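PDB 6WBT: cellulase IBT99 from Metagenomes, which probably hydrolyses 6-phospho-alpha-glucosides as an NAD- and manganese-dependent family 4 glycosidase, binding glucose-6-phosphate beside the cofactor. Local coordinates for residues A[100-106]-A[426-431]; A[117-122]-A[435-440]. Residues are numbered along the deposited sequence.

Interaction 1: residues A[100-106]-A[426-431]; sequences ICLKHGC and KLLDDM
Leu427 forms the apolar centre of the contact between the C-terminal end of helix 90-103, with the turn that follows it, and a middle part of helix 421-434. With chi1 near -96°, between wells, and chi2 t, its CD2 reaches Ile100 CG2 and Ile100 O, both at 3.7 Å, and its CD1 lies 3.7 Å from Cys106 SG. Met431, a selenomethionine in this crystal, has chi angles m, m, t that bring its CE to 3.6 Å from Cys101 SG and 3.7 Å from Ile100 CG2. Ile100 (m, t) points its CB at the opposing helix, and its CG2 also touches Asp430 CB at 3.7 Å. The backbones stand apart by the depth of these side chains: CA atoms are 7.0 Å apart for Cys101 and Leu427, and 7.2 Å for Ile100 and Asp430.

Helix 90-103 ends in a Schellman motif, with Cys106 N bonded to Cys101 O (3.0 Å) and Gly105 N to Leu102 O (3.2 Å); Gly105, at phi/psi 69°/36°, is the C-prime residue. Just before it, His104 (chi1 m, chi2 -89°) lays its ring across the cluster, CD2 3.6 Å from Leu427 CD2 and CE1 3.7 Å from Lys426 CB. Its NE2 donates a very short hydrogen bond, 2.5 Å, to Asp430 OD2. Lys103 NZ stays 4.2 Å from the same OD2, beyond salt-bridge range. A single directed His-carboxylate bond, with the proton on NE2, thus fixes the polar edge of a largely apolar contact between two helix segments and the turn after the first.

Interaction 2: residues A[117-122]-A[435-440]; sequences MTYGMR and NKGYWP. With NAD (nicotinamide-adenine-dinucleotide), chain G.
Trp439 lies against one side of helix 114-136, its indole held by both the helix backbone and its side chains. Chi1 near -90° and chi2 of 24° carry NE1 to Thr118 O, to which it donates a 3.1 Å hydrogen bond. Met121, a selenomethionine with chi angles m, t, p, covers one face of the indole: CB sits 3.8 Å from the centroid of the five-membered ring in a CH-pi contact, and SE 4.1 Å from that of the six-membered ring, 4° off its normal, as a Met-aromatic contact. Met121 CE continues to Pro440 CD at 3.7 Å.

Arg122 (m, t, m, chi4 -93°) runs past the indole edge, with CG 3.6 Å from Trp439 CD1 and 3.7 Å from Tyr438 CB. NH1 then donates to Asn435 OD1 at 2.7 Å, while NH2 forms a salt bridge with Asp97. The CA atoms of Arg122 and Trp439 are 5.4 Å apart.

Segment 435-440 is an irregular turn after helix 421-434. Asn435 O accepts from Tyr438 N and Trp439 N, both at 3.0 Å. At phi/psi 114°/-23° a CB on Gly437 would jam against Lys436 O, so the turn calls for glycine. From the same helical segment as Met121, Tyr119 (chi1 t) points away from this turn and its OH donates to NAD O3D at 2.6 Å. The helix therefore serves two surfaces: hydrogen bonds and a Met-aromatic contact anchor the C-terminal turn, while Tyr119 engages the cofactor ribose.

How the interactions relate
Interactions 1 and 2 lie 14 Å apart, centre to centre, on the same side of the chain's centre. Their segments alternate along the sequence: 100-106 and 117-122 come from the successive helices 90-103 and 114-136, whereas 426-431 and 435-440 belong to helix 421-434 and the loop after it. The two contacts pack directly together, Met431 CG lying 3.2 Å from Thr118 OG1, which is hydrogen-bonded to Ala114 O, and Met431 CB 3.7 Å from Trp439 CH2. More than 300 residues separate the partners in each pair, so the C-terminal helix and its loop fold back onto the N-terminal, Rossmann-like NAD-binding part of the chain, packing against the helix that carries Tyr119.

Interaction 1: residues A[100-106]-A[426-431]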
loop_
_atom_site.group_PDB
_atom_site.type_symbol
_atom_site.label_atom_id
_atom_site.label_comp_id
_atom_site.label_asym_id
_atom_site.label_seq_id
_atom_site.Cartn_x
_atom_site.Cartn_y
_atom_site.Cartn_z
ATOM N N ILE A 100 30.284 26.775 -8.473
ATOM C CA ILE A 100 29.823 27.016 -7.110
ATOM C C ILE A 100 29.896 25.734 -6.287
ATOM O O ILE A 100 30.249 25.759 -5.102
ATOM C CB ILE A 100 28.402 27.609 -7.125
ATOM C CG1 ILE A 100 28.441 29.067 -7.589
ATOM C CG2 ILE A 100 27.750 27.505 -5.753
ATOM C CD1 ILE A 100 27.090 29.743 -7.593
ATOM N N CYS A 101 29.581 24.594 -6.905
ATOM C CA CYS A 101 29.649 23.322 -6.194
ATOM C C CYS A 101 31.088 22.964 -5.838
ATOM O O CYS A 101 31.382 22.597 -4.694
ATOM C CB CYS A 101 29.011 22.216 -7.034
ATOM S SG CYS A 101 27.243 22.429 -7.336
ATOM N N LEU A 102 32.000 23.064 -6.808
ATOM C CA LEU A 102 33.400 22.745 -6.543
ATOM C C LEU A 102 34.020 23.718 -5.550
ATOM O O LEU A 102 34.973 23.363 -4.846
ATOM C CB LEU A 102 34.196 22.734 -7.848
ATOM C CG LEU A 102 33.757 21.708 -8.896
ATOM C CD1 LEU A 102 34.643 21.788 -10.129
ATOM C CD2 LEU A 102 33.765 20.304 -8.314
ATOM N N LYS A 103 33.498 24.945 -5.479
ATOM C CA LYS A 103 33.947 25.891 -4.466
ATOM C C LYS A 103 33.605 25.421 -3.057
ATOM O O LYS A 103 34.290 25.807 -2.103
ATOM C CB LYS A 103 33.334 27.268 -4.735
ATOM C CG LYS A 103 33.843 28.384 -3.836
ATOM C CD LYS A 103 32.768 28.845 -2.865
ATOM C CE LYS A 103 33.262 29.993 -2.000
ATOM N NZ LYS A 103 32.204 30.486 -1.076
ATOM N N HIS A 104 32.573 24.592 -2.907
ATOM C CA HIS A 104 32.195 24.031 -1.617
ATOM C C HIS A 104 32.595 22.569 -1.475
ATOM O O HIS A 104 32.136 21.898 -0.544
ATOM C CB HIS A 104 30.689 24.186 -1.393
ATOM C CG HIS A 104 30.248 25.605 -1.217
ATOM N ND1 HIS A 104 30.210 26.225 0.013
ATOM C CD2 HIS A 104 29.829 26.526 -2.117
ATOM C CE1 HIS A 104 29.786 27.467 -0.135
ATOM N NE2 HIS A 104 29.548 27.675 -1.417
ATOM N N GLY A 105 33.433 22.058 -2.371
ATOM C CA GLY A 105 33.887 20.681 -2.279
ATOM C C GLY A 105 32.822 19.641 -2.556
ATOM O O GLY A 105 32.826 18.575 -1.928
ATOM N N CYS A 106 31.911 19.922 -3.485
ATOM C CA CYS A 106 30.850 18.995 -3.843
ATOM C C CYS A 106 30.882 18.738 -5.344
ATOM O O CYS A 106 31.471 19.502 -6.113
ATOM C CB CYS A 106 29.470 19.524 -3.425
ATOM S SG CYS A 106 29.277 19.760 -1.643
ATOM N N LYS A 426 24.956 26.784 2.750
ATOM C CA LYS A 426 25.923 27.633 2.061
ATOM C C LYS A 426 25.849 27.452 0.551
ATOM O O LYS A 426 26.071 28.408 -0.201
ATOM C CB LYS A 426 27.334 27.336 2.571
ATOM C CG LYS A 426 27.584 27.819 3.992
ATOM C CD LYS A 426 28.679 27.014 4.675
ATOM C CE LYS A 426 29.987 27.070 3.905
ATOM N NZ LYS A 426 31.044 26.266 4.578
ATOM N N LEU A 427 25.537 26.240 0.088
ATOM C CA LEU A 427 25.351 26.017 -1.340
ATOM C C LEU A 427 24.021 26.579 -1.824
ATOM O O LEU A 427 23.950 27.158 -2.913
ATOM C CB LEU A 427 25.448 24.525 -1.657
ATOM C CG LEU A 427 26.816 24.033 -2.134
ATOM C CD1 LEU A 427 26.878 22.518 -2.116
ATOM C CD2 LEU A 427 27.107 24.563 -3.529
ATOM N N LEU A 428 22.959 26.424 -1.028
ATOM C CA LEU A 428 21.652 26.936 -1.429
ATOM C C LEU A 428 21.673 28.452 -1.562
ATOM O O LEU A 428 21.243 29.003 -2.584
ATOM C CB LEU A 428 20.584 26.499 -0.426
ATOM C CG LEU A 428 19.165 27.012 -0.681
ATOM C CD1 LEU A 428 18.649 26.522 -2.025
ATOM C CD2 LEU A 428 18.231 26.590 0.442
ATOM N N ASP A 429 22.175 29.147 -0.538
ATOM C CA ASP A 429 22.242 30.604 -0.591
ATOM C C ASP A 429 23.131 31.085 -1.730
ATOM O O ASP A 429 22.883 32.153 -2.301
ATOM C CB ASP A 429 22.739 31.159 0.744
ATOM C CG ASP A 429 21.741 30.955 1.867
ATOM O OD1 ASP A 429 20.529 30.875 1.579
ATOM O OD2 ASP A 429 22.168 30.878 3.039
ATOM N N ASP A 430 24.168 30.318 -2.074
ATOM C CA ASP A 430 24.984 30.662 -3.232
ATOM C C ASP A 430 24.200 30.523 -4.530
ATOM O O ASP A 430 24.452 31.264 -5.487
ATOM C CB ASP A 430 26.238 29.788 -3.275
ATOM C CG ASP A 430 27.404 30.405 -2.531
ATOM O OD1 ASP A 430 27.606 31.631 -2.651
ATOM O OD2 ASP A 430 28.120 29.665 -1.824
HETATM N N MSE A 431 23.253 29.593 -4.582
HETATM C CA MSE A 431 22.440 29.396 -5.776
HETATM C C MSE A 431 21.311 30.417 -5.851
HETATM O O MSE A 431 20.817 30.726 -6.934
HETATM C CB MSE A 431 21.871 27.977 -5.810
HETATM C CG MSE A 431 22.927 26.886 -5.856
HETATM SE SE MSE A 431 24.137 27.061 -7.374
HETATM C CE MSE A 431 25.069 25.355 -7.217
#

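Interaction 2: residues A[117-122]-A[435-440]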
loop_
_atom_site.group_PDB
_atom_site.type_symbol
_atom_site.label_atom_id
_atom_site.label_comp_id
_atom_site.label_asym_id
_atom_site.label_seq_id
_atom_site.Cartn_x
_atom_site.Cartn_y
_atom_site.Cartn_z
HETATM N N MSE A 117 20.121 20.152 -9.226
HETATM C CA MSE A 117 18.959 20.708 -8.543
HETATM C C MSE A 117 18.788 22.182 -8.885
HETATM O O MSE A 117 17.667 22.670 -9.039
HETATM C CB MSE A 117 19.092 20.529 -7.027
HETATM C CG MSE A 117 19.025 19.086 -6.569
HETATM SE SE MSE A 117 18.988 18.911 -4.630
HETATM C CE MSE A 117 20.777 19.567 -4.225
ATOM N N THR A 118 19.915 22.891 -8.997
ATOM C CA THR A 118 19.873 24.290 -9.411
ATOM C C THR A 118 19.405 24.413 -10.855
ATOM O O THR A 118 18.556 25.254 -11.176
ATOM C CB THR A 118 21.250 24.929 -9.235
ATOM O OG1 THR A 118 21.654 24.818 -7.865
ATOM C CG2 THR A 118 21.213 26.394 -9.634
ATOM N N TYR A 119 19.954 23.580 -11.741
ATOM C CA TYR A 119 19.490 23.544 -13.123
ATOM C C TYR A 119 18.025 23.132 -13.205
ATOM O O TYR A 119 17.300 23.586 -14.097
ATOM C CB TYR A 119 20.368 22.587 -13.931
ATOM C CG TYR A 119 20.067 22.526 -15.412
ATOM C CD1 TYR A 119 19.558 23.626 -16.092
ATOM C CD2 TYR A 119 20.296 21.361 -16.132
ATOM C CE1 TYR A 119 19.283 23.564 -17.445
ATOM C CE2 TYR A 119 20.026 21.291 -17.482
ATOM C CZ TYR A 119 19.520 22.393 -18.134
ATOM O OH TYR A 119 19.251 22.319 -19.481
ATOM N N GLY A 120 17.569 22.290 -12.275
ATOM C CA GLY A 120 16.187 21.844 -12.309
ATOM C C GLY A 120 15.196 22.955 -12.021
ATOM O O GLY A 120 14.178 23.083 -12.708
HETATM N N MSE A 121 15.476 23.773 -11.011
HETATM C CA MSE A 121 14.558 24.838 -10.616
HETATM C C MSE A 121 14.479 25.944 -11.665
HETATM O O MSE A 121 13.495 26.681 -11.725
HETATM C CB MSE A 121 14.964 25.427 -9.263
HETATM C CG MSE A 121 14.757 24.482 -8.089
HETATM SE SE MSE A 121 14.405 25.435 -6.424
HETATM C CE MSE A 121 12.775 26.365 -6.957
ATOM N N ARG A 122 15.520 26.061 -12.492
ATOM C CA ARG A 122 15.466 26.987 -13.616
ATOM C C ARG A 122 14.544 26.494 -14.721
ATOM O O ARG A 122 14.035 27.309 -15.499
ATOM C CB ARG A 122 16.863 27.221 -14.193
ATOM C CG ARG A 122 17.774 28.086 -13.339
ATOM C CD ARG A 122 18.956 28.586 -14.159
ATOM N NE ARG A 122 19.756 27.490 -14.696
ATOM C CZ ARG A 122 20.826 26.982 -14.092
ATOM N NH1 ARG A 122 21.227 27.472 -12.927
ATOM N NH2 ARG A 122 21.496 25.984 -14.653
ATOM N N ASN A 435 21.216 32.700 -9.298
ATOM C CA ASN A 435 20.042 32.449 -10.124
ATOM C C ASN A 435 18.965 33.513 -9.943
ATOM O O ASN A 435 17.789 33.248 -10.208
ATOM C CB ASN A 435 19.472 31.063 -9.826
ATOM C CG ASN A 435 20.401 29.946 -10.256
ATOM O OD1 ASN A 435 20.188 29.310 -11.288
ATOM N ND2 ASN A 435 21.441 29.703 -9.468
ATOM N N LYS A 436 19.340 34.707 -9.491
ATOM C CA LYS A 436 18.386 35.805 -9.366
ATOM C C LYS A 436 17.931 36.232 -10.755
ATOM O O LYS A 436 18.720 36.764 -11.543
ATOM C CB LYS A 436 19.010 36.968 -8.601
ATOM C CG LYS A 436 18.827 36.867 -7.095
ATOM C CD LYS A 436 19.798 37.756 -6.338
ATOM C CE LYS A 436 19.575 39.227 -6.639
ATOM N NZ LYS A 436 20.467 40.085 -5.810
ATOM N N GLY A 437 16.657 35.993 -11.057
ATOM C CA GLY A 437 16.102 36.193 -12.377
ATOM C C GLY A 437 15.654 34.914 -13.050
ATOM O O GLY A 437 14.803 34.965 -13.948
ATOM N N TYR A 438 16.202 33.772 -12.641
ATOM C CA TYR A 438 15.816 32.465 -13.162
ATOM C C TYR A 438 15.005 31.641 -12.174
ATOM O O TYR A 438 14.048 30.975 -12.575
ATOM C CB TYR A 438 17.060 31.667 -13.569
ATOM C CG TYR A 438 17.787 32.208 -14.779
ATOM C CD1 TYR A 438 17.235 32.103 -16.048
ATOM C CD2 TYR A 438 19.034 32.807 -14.655
ATOM C CE1 TYR A 438 17.897 32.589 -17.160
ATOM C CE2 TYR A 438 19.705 33.296 -15.761
ATOM C CZ TYR A 438 19.131 33.185 -17.010
ATOM O OH TYR A 438 19.793 33.669 -18.115
ATOM N N TRP A 439 15.368 31.665 -10.896
ATOM C CA TRP A 439 14.687 30.874 -9.887
ATOM C C TRP A 439 13.400 31.548 -9.430
ATOM O O TRP A 439 13.247 32.767 -9.541
ATOM C CB TRP A 439 15.598 30.659 -8.683
ATOM C CG TRP A 439 16.455 29.440 -8.767
ATOM C CD1 TRP A 439 16.858 28.792 -9.897
ATOM C CD2 TRP A 439 17.008 28.710 -7.666
ATOM N NE1 TRP A 439 17.635 27.708 -9.568
ATOM C CE2 TRP A 439 17.741 27.635 -8.204
ATOM C CE3 TRP A 439 16.957 28.864 -6.278
ATOM C CZ2 TRP A 439 18.418 26.719 -7.402
ATOM C CZ3 TRP A 439 17.629 27.953 -5.483
ATOM C CH2 TRP A 439 18.349 26.895 -6.047
ATOM N N PRO A 440 12.451 30.771 -8.913
ATOM C CA PRO A 440 11.309 31.372 -8.222
ATOM C C PRO A 440 11.741 31.981 -6.899
ATOM O O PRO A 440 12.748 31.588 -6.304
ATOM C CB PRO A 440 10.356 30.189 -8.003
ATOM C CG PRO A 440 10.822 29.126 -8.952
ATOM C CD PRO A 440 12.298 29.316 -9.072
HETATM P PA NAD G . 22.508 24.919 -25.566
HETATM O O1A NAD G . 22.735 25.819 -24.398
HETATM O O2A NAD G . 23.595 24.801 -26.582
HETATM O O5B NAD G . 21.140 25.347 -26.292
HETATM C C5B NAD G . 19.910 25.408 -25.518
HETATM C C4B NAD G . 18.921 26.301 -26.227
HETATM O O4B NAD G . 17.710 26.419 -25.433
HETATM C C3B NAD G . 19.382 27.745 -26.491
HETATM O O3B NAD G . 19.125 28.088 -27.847
HETATM C C2B NAD G . 18.490 28.567 -25.555
HETATM O O2B NAD G . 18.310 29.908 -25.958
HETATM C C1B NAD G . 17.221 27.729 -25.593
HETATM N N9A NAD G . 16.274 28.025 -24.524
HETATM C C8A NAD G . 16.576 28.364 -23.229
HETATM N N7A NAD G . 15.519 28.585 -22.487
HETATM C C5A NAD G . 14.449 28.391 -23.347
HETATM C C6A NAD G . 13.056 28.482 -23.159
HETATM N N6A NAD G . 12.488 28.806 -22.001
HETATM N N1A NAD G . 12.264 28.229 -24.227
HETATM C C2A NAD G . 12.844 27.905 -25.390
HETATM N N3A NAD G . 14.136 27.789 -25.682
HETATM C C4A NAD G . 14.900 28.047 -24.608
HETATM O O3 NAD G . 22.151 23.451 -25.029
HETATM P PN NAD G . 22.625 21.988 -25.484
HETATM O O1N NAD G . 22.407 21.843 -26.953
HETATM O O2N NAD G . 23.989 21.729 -24.937
HETATM O O5D NAD G . 21.559 21.087 -24.698
HETATM C C5D NAD G . 20.153 21.372 -24.901
HETATM C C4D NAD G . 19.339 20.607 -23.888
HETATM O O4D NAD G . 19.380 19.199 -24.213
HETATM C C3D NAD G . 19.829 20.696 -22.435
HETATM O O3D NAD G . 18.723 20.911 -21.569
HETATM C C2D NAD G . 20.426 19.299 -22.237
HETATM O O2D NAD G . 20.581 18.906 -20.883
HETATM C C1D NAD G . 19.414 18.459 -23.005
HETATM N N1N NAD G . 19.915 17.086 -23.294
HETATM C C2N NAD G . 19.408 16.018 -22.604
HETATM C C3N NAD G . 19.880 14.735 -22.839
HETATM C C7N NAD G . 19.240 13.597 -22.086
HETATM O O7N NAD G . 19.928 12.643 -21.736
HETATM N N7N NAD G . 17.934 13.664 -21.863
HETATM C C4N NAD G . 20.901 14.551 -23.766
HETATM C C5N NAD G . 21.377 15.629 -24.480
HETATM C C6N NAD G . 20.870 16.886 -24.232
#